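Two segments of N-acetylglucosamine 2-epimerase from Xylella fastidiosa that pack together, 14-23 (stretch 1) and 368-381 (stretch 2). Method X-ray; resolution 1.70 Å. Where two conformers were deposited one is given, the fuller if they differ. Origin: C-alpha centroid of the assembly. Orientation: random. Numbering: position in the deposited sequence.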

# COMPACT_ATOMS: atom_id res chain seq x y z
N HIS A 14 -14.01 -10.56 8.37
CA HIS A 14 -13.97 -9.55 7.32
C HIS A 14 -12.98 -9.89 6.23
O HIS A 14 -13.29 -9.74 5.03
CB HIS A 14 -13.71 -8.16 7.89
CG HIS A 14 -13.71 -7.10 6.83
ND1 HIS A 14 -14.79 -6.89 6.00
CD2 HIS A 14 -12.72 -6.29 6.38
CE1 HIS A 14 -14.49 -5.94 5.12
NE2 HIS A 14 -13.24 -5.55 5.35
N ILE A 15 -11.79 -10.35 6.62
CA ILE A 15 -10.81 -10.78 5.65
C ILE A 15 -11.36 -11.94 4.78
O ILE A 15 -11.24 -11.98 3.55
CB ILE A 15 -9.49 -11.24 6.34
CG1 ILE A 15 -8.72 -10.06 6.93
CG2 ILE A 15 -8.58 -11.98 5.25
CD1 ILE A 15 -7.68 -10.47 8.03
N SER A 16 -12.05 -12.89 5.41
CA SER A 16 -12.58 -14.04 4.71
C SER A 16 -13.71 -13.62 3.77
O SER A 16 -13.87 -14.18 2.69
CB SER A 16 -13.02 -15.12 5.70
OG SER A 16 -11.88 -15.70 6.32
N ASP A 17 -14.47 -12.60 4.17
CA ASP A 17 -15.53 -12.07 3.28
C ASP A 17 -14.91 -11.45 2.00
O ASP A 17 -15.37 -11.66 0.86
CB ASP A 17 -16.37 -11.01 3.97
CG ASP A 17 -17.23 -11.54 5.13
OD1 ASP A 17 -17.54 -12.74 5.25
OD2 ASP A 17 -17.61 -10.70 5.97
N THR A 18 -13.84 -10.69 2.17
CA THR A 18 -13.18 -10.07 1.01
C THR A 18 -12.50 -11.13 0.13
O THR A 18 -12.57 -11.10 -1.08
CB THR A 18 -12.20 -9.01 1.49
OG1 THR A 18 -12.91 -8.04 2.28
CG2 THR A 18 -11.47 -8.36 0.32
N MET A 19 -11.88 -12.13 0.74
CA MET A 19 -11.33 -13.24 -0.04
C MET A 19 -12.40 -13.97 -0.85
O MET A 19 -12.15 -14.36 -1.97
CB MET A 19 -10.55 -14.23 0.82
CG MET A 19 -9.26 -13.67 1.43
SD MET A 19 -7.97 -13.22 0.19
CE MET A 19 -7.60 -14.82 -0.53
N ALA A 20 -13.61 -14.09 -0.29
CA ALA A 20 -14.71 -14.72 -1.00
C ALA A 20 -15.14 -13.92 -2.23
O ALA A 20 -15.61 -14.51 -3.19
CB ALA A 20 -15.91 -15.01 -0.03
N PHE A 21 -14.95 -12.60 -2.24
CA PHE A 21 -15.22 -11.80 -3.44
C PHE A 21 -14.26 -12.17 -4.59
O PHE A 21 -14.66 -12.38 -5.75
CB PHE A 21 -15.09 -10.28 -3.14
CG PHE A 21 -15.22 -9.43 -4.34
CD1 PHE A 21 -16.46 -9.13 -4.85
CD2 PHE A 21 -14.12 -8.97 -5.03
CE1 PHE A 21 -16.60 -8.36 -5.96
CE2 PHE A 21 -14.26 -8.20 -6.17
CZ PHE A 21 -15.50 -7.90 -6.62
N TYR A 22 -12.96 -12.25 -4.28
CA TYR A 22 -11.94 -12.40 -5.32
C TYR A 22 -11.70 -13.87 -5.70
O TYR A 22 -11.35 -14.17 -6.80
CB TYR A 22 -10.60 -11.84 -4.82
CG TYR A 22 -10.57 -10.35 -4.79
CD1 TYR A 22 -10.68 -9.66 -3.58
CD2 TYR A 22 -10.46 -9.60 -5.98
CE1 TYR A 22 -10.70 -8.26 -3.54
CE2 TYR A 22 -10.42 -8.17 -5.94
CZ TYR A 22 -10.55 -7.54 -4.73
OH TYR A 22 -10.52 -6.16 -4.66
N HIS A 23 -11.83 -14.76 -4.72
CA HIS A 23 -11.46 -16.16 -4.92
C HIS A 23 -12.69 -17.02 -5.20
O HIS A 23 -13.66 -16.94 -4.45
CB HIS A 23 -10.74 -16.71 -3.67
CG HIS A 23 -10.19 -18.08 -3.90
ND1 HIS A 23 -9.13 -18.29 -4.74
CD2 HIS A 23 -10.61 -19.30 -3.50
CE1 HIS A 23 -8.90 -19.60 -4.83
NE2 HIS A 23 -9.79 -20.23 -4.09
N GLU A 368 -17.36 0.10 -10.83
CA GLU A 368 -15.98 -0.37 -10.98
C GLU A 368 -15.29 -0.51 -9.62
O GLU A 368 -14.53 0.35 -9.20
CB GLU A 368 -15.22 0.55 -11.92
CG GLU A 368 -15.81 0.50 -13.31
CD GLU A 368 -15.10 1.38 -14.35
OE1 GLU A 368 -14.15 2.12 -14.04
OE2 GLU A 368 -15.53 1.35 -15.52
N LYS A 369 -15.61 -1.60 -8.92
CA LYS A 369 -15.15 -1.84 -7.58
C LYS A 369 -13.64 -1.91 -7.48
O LYS A 369 -13.05 -1.30 -6.60
CB LYS A 369 -15.71 -3.16 -7.04
CG LYS A 369 -15.22 -3.56 -5.66
CD LYS A 369 -16.03 -4.70 -5.11
CE LYS A 369 -17.31 -4.30 -4.41
NZ LYS A 369 -18.21 -5.48 -4.23
N SER A 370 -13.04 -2.68 -8.36
CA SER A 370 -11.60 -2.91 -8.29
C SER A 370 -11.02 -2.84 -9.69
O SER A 370 -10.84 -3.85 -10.35
CB SER A 370 -11.27 -4.26 -7.69
OG SER A 370 -11.70 -4.37 -6.38
N PRO A 371 -10.65 -1.64 -10.12
CA PRO A 371 -9.84 -1.51 -11.32
C PRO A 371 -8.38 -1.92 -11.03
O PRO A 371 -8.02 -2.18 -9.88
CB PRO A 371 -9.96 -0.03 -11.69
CG PRO A 371 -10.57 0.66 -10.49
CD PRO A 371 -10.87 -0.35 -9.44
N ALA A 372 -7.57 -1.93 -12.06
CA ALA A 372 -6.14 -2.25 -11.96
C ALA A 372 -5.52 -1.41 -10.87
O ALA A 372 -5.77 -0.21 -10.77
CB ALA A 372 -5.45 -1.99 -13.28
N GLY A 373 -4.72 -2.08 -10.02
CA GLY A 373 -4.13 -1.45 -8.85
C GLY A 373 -4.84 -1.83 -7.55
O GLY A 373 -4.21 -1.91 -6.48
N LYS A 374 -6.15 -2.09 -7.60
CA LYS A 374 -6.90 -2.41 -6.36
C LYS A 374 -7.17 -3.89 -6.25
O LYS A 374 -7.77 -4.48 -7.14
CB LYS A 374 -8.22 -1.66 -6.30
CG LYS A 374 -9.15 -2.09 -5.20
CD LYS A 374 -10.23 -1.03 -4.89
CE LYS A 374 -11.16 -1.39 -3.78
NZ LYS A 374 -11.92 -2.66 -4.01
N THR A 375 -6.71 -4.49 -5.16
CA THR A 375 -6.95 -5.88 -4.87
C THR A 375 -7.48 -6.04 -3.48
O THR A 375 -7.63 -7.16 -3.00
CB THR A 375 -5.68 -6.77 -5.04
OG1 THR A 375 -4.81 -6.52 -3.93
CG2 THR A 375 -5.02 -6.46 -6.33
N ASP A 376 -7.82 -4.93 -2.81
CA ASP A 376 -8.08 -4.91 -1.36
C ASP A 376 -6.89 -5.40 -0.50
O ASP A 376 -7.05 -5.83 0.65
CB ASP A 376 -9.40 -5.66 -1.03
CG ASP A 376 -10.62 -4.82 -1.38
OD1 ASP A 376 -11.18 -4.17 -0.47
OD2 ASP A 376 -10.99 -4.78 -2.56
N TYR A 377 -5.69 -5.35 -1.07
CA TYR A 377 -4.44 -5.40 -0.31
C TYR A 377 -4.47 -4.38 0.83
O TYR A 377 -4.10 -4.70 1.96
CB TYR A 377 -3.20 -5.23 -1.26
CG TYR A 377 -2.12 -4.29 -0.73
CD1 TYR A 377 -1.04 -4.75 0.04
CD2 TYR A 377 -2.18 -2.96 -1.00
CE1 TYR A 377 -0.04 -3.88 0.50
CE2 TYR A 377 -1.23 -2.08 -0.56
CZ TYR A 377 -0.17 -2.52 0.20
OH TYR A 377 0.72 -1.55 0.60
N HIS A 378 -4.96 -3.16 0.59
CA HIS A 378 -4.98 -2.18 1.65
C HIS A 378 -5.97 -2.54 2.76
O HIS A 378 -5.66 -2.29 3.94
CB HIS A 378 -5.39 -0.78 1.18
CG HIS A 378 -4.33 -0.03 0.45
ND1 HIS A 378 -3.29 0.60 1.09
CD2 HIS A 378 -4.19 0.25 -0.86
CE1 HIS A 378 -2.55 1.25 0.20
NE2 HIS A 378 -3.08 1.05 -0.99
N THR A 379 -7.15 -3.09 2.42
CA THR A 379 -8.15 -3.31 3.44
C THR A 379 -7.89 -4.60 4.24
O THR A 379 -7.92 -4.62 5.47
CB THR A 379 -9.56 -3.29 2.83
OG1 THR A 379 -9.68 -4.36 1.88
CG2 THR A 379 -9.73 -1.97 2.12
N MET A 380 -7.63 -5.68 3.52
CA MET A 380 -7.20 -6.93 4.17
C MET A 380 -5.87 -6.77 4.90
O MET A 380 -5.72 -7.27 6.02
CB MET A 380 -7.11 -8.07 3.16
CG MET A 380 -8.49 -8.63 2.66
SD MET A 380 -8.43 -10.13 1.58
CE MET A 380 -7.74 -9.34 0.08
N GLY A 381 -4.94 -6.06 4.29
CA GLY A 381 -3.66 -5.73 4.96
C GLY A 381 -3.79 -4.98 6.28
O GLY A 381 -3.06 -5.26 7.24
O HOH W 1 -11.15 -6.38 3.36

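Stretch 1 is helical from His-14 to Tyr-22, and its axis passes 9.9 Å from that of helix 377-381 at an angle of 153° between N-to-C directions, so the two run roughly antiparallel. The register agrees: CA of Ile-15 lies 5.5 Å from CA of Met-380, whereas Tyr-22, at the other end, is nearest Thr-375, 8.2 Å between CA atoms. Together the stretches bury 495 Å².

Near the start of the stretch, Ile-15 offers an apolar side chain to Met-380. Its CA-to-CB bond points sideways, yet Ile-15 CG2 comes within 4.1 Å of SD of Met-380, and Ile-15 O is 3.9 Å from the same sulfur. Met-380 has the largest covered area of any residue here, 115 Å²; its unbranched chain, with chi angles m, t and m, reaches along the stretch 1 helix and meets three of its residues.

Thr-18 points toward stretch 2 and serves two chemistries. Thr-18 CG2, its methyl, packs 3.7 Å from both Met-380 SD and Asp-376 CB. Thr-18 OG1, its hydroxyl, lies 2.6 Å from water 1, a hydrogen bond of undecided direction, and that water donates to Thr-379 OG1 at 2.9 Å. The water thus bridges two threonines whose side chains do not touch. Thr-379 OG1 in turn donates to Asp-376 OD1 (2.8 Å), tying the bridge to the carboxylate used further along.

Met-19, m at all three chi angles, brings its SD to 3.4 Å from SD of Met-380, a sulfur-to-sulfur contact that extends the apolar patch begun by Ile-15.

Phe-21 points toward stretch 2 with chi1 at 174° (t). The aliphatic part of Lys-369 lies against its ring: Lys-369 CD is 4.0 Å from the centroid of the Phe-21 ring, 30° off the normal, an off-centre CH-pi contact. A long lysine suits this place because its methylenes can pack on the ring while NZ is hydrogen-bonded elsewhere in the structure.

Tyr-22 closes the contact and makes both of its direct hydrogen bonds. From chi1 of -74° (m), its ring carries OH to a buried polar cluster, where Tyr-22 OH donates to Asp-376 OD2 (2.6 Å) and accepts from Ser-370 OG (2.7 Å). Both partners sit at the ring edge, near its plane, as expected for a phenol. Lys-374 organises these partners from within stretch 2: Lys-374 NZ forms a salt bridge with Asp-376 OD2 at 2.7 Å and donates to Ser-370 OG (2.9 Å) and Lys-369 O (3.1 Å). The ammonium offsets the carboxylate's charge, so the acid can be buried where the tyrosine reaches it.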